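Oligoribonuclease (Colwellia psychrerythraea, PDB 6A4D) hydrolyses small RNAs as an exonuclease, cutting short oligoribonucleotides down to mononucleotides. Local coordinates at the interface of chains A and B. Coordinates in Å, arbitrary orientation; residue numbers count along the deposited sequence, not the author numbering. Chains: chain A/B, Oligoribonuclease.

The interface of chains A and B. Residues chain A 9, 11, 38-39; chain B 146-147.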
# COMPACT_ATOMS: atom_id res chain seq x y z
N SER A 9 -3.87 6.19 19.18
CA SER A 9 -3.64 4.90 18.67
C SER A 9 -4.88 4.43 17.91
O SER A 9 -4.88 3.36 17.34
CB SER A 9 -3.15 4.00 19.82
OG SER A 9 -4.21 3.49 20.58
N LEU A 11 -7.41 3.75 14.85
CA LEU A 11 -7.23 3.43 13.47
C LEU A 11 -8.40 3.93 12.61
O LEU A 11 -9.56 3.70 12.95
CB LEU A 11 -7.05 1.93 13.35
CG LEU A 11 -5.82 1.41 14.07
CD1 LEU A 11 -5.97 -0.10 14.15
CD2 LEU A 11 -4.55 1.88 13.35
N SER A 38 -7.10 0.78 18.84
CA SER A 38 -5.95 -0.03 18.44
C SER A 38 -6.18 -1.53 18.66
O SER A 38 -5.45 -2.34 18.09
CB SER A 38 -4.70 0.44 19.16
OG SER A 38 -4.84 0.13 20.52
N GLU A 39 -7.19 -1.89 19.46
CA GLU A 39 -7.51 -3.29 19.73
C GLU A 39 -8.69 -3.76 18.89
O GLU A 39 -9.24 -4.80 19.14
CB GLU A 39 -7.73 -3.51 21.27
CG GLU A 39 -6.50 -3.20 22.15
CD GLU A 39 -6.54 -3.84 23.57
OE1 GLU A 39 -7.61 -4.27 24.04
OE2 GLU A 39 -5.49 -3.94 24.25
N ARG B 146 1.36 -1.05 18.16
CA ARG B 146 0.15 -0.98 18.99
C ARG B 146 -0.05 -2.22 19.82
O ARG B 146 -0.66 -2.12 20.89
CB ARG B 146 -1.13 -0.72 18.19
CG ARG B 146 -1.14 0.65 17.53
CD ARG B 146 -2.20 0.79 16.42
NE ARG B 146 -2.24 2.15 15.90
CZ ARG B 146 -1.33 2.68 15.09
NH1 ARG B 146 -0.26 1.99 14.67
NH2 ARG B 146 -1.49 3.92 14.64
N TRP B 147 0.37 -3.38 19.29
CA TRP B 147 0.06 -4.63 19.90
C TRP B 147 1.22 -5.25 20.67
O TRP B 147 0.97 -6.00 21.60
CB TRP B 147 -0.43 -5.66 18.86
CG TRP B 147 -1.72 -5.39 18.26
CD1 TRP B 147 -2.59 -4.39 18.58
CD2 TRP B 147 -2.29 -6.07 17.15
NE1 TRP B 147 -3.66 -4.42 17.75
CE2 TRP B 147 -3.52 -5.43 16.85
CE3 TRP B 147 -1.90 -7.15 16.38
CZ2 TRP B 147 -4.38 -5.86 15.85
CZ3 TRP B 147 -2.77 -7.58 15.33
CH2 TRP B 147 -3.99 -6.92 15.08
O HOH W 1 -2.37 0.17 21.83
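The guanidinium of B:Arg146 meets chain A on one face and at one edge. Over the face sits a methyl of A:Leu11, its CD2 3.4 Å from B:Arg146 NE and displaced toward the rim of the group, while at the edge the carbonyl oxygen of A:Ser9 lies in the guanidinium plane. That carbonyl takes the N-H of NE, with B:Arg146 NE and A:Ser9 O 3.2 Å apart and an angle of 158° at the hydrogen. The indole of B:Trp147 also works edge-on: its ring N-H points in plane at the carbonyl of A:Ser38, a short bond of 2.8 Å from B:Trp147 NE1 to A:Ser38 O, and the donor comes nearly head-on to the C=O, at 160°. Between these two bonds, CB of A:Ser38 rests against the aliphatic part of B:Arg146, 3.7 Å from its CD. The arginine chain runs extended from CG to NE (chi3 176°), which carries NE past A:Ser38 to A:Ser9. A water ties the hydroxyl of A:Ser38 to the backbone of the helix, with A:Ser38 OG 2.8 Å from water 1 and water 1 3.0 Å from B:Arg146 O. An alanine in place of B:Arg146 would probably leave the A:Ser9 carbonyl without this donor, open a gap under A:Leu11 CD2 and leave A:Ser38 CB with less to rest on. Both donors stand at the end of helix 137-147 and use main-chain acceptors, one just ahead of strand 11-18 and the other just after strand 28-36. The patch thus pins that helix end to the neighbouring subunit and, repeated by the two-fold, probably helps hold the oligoribonuclease dimer together.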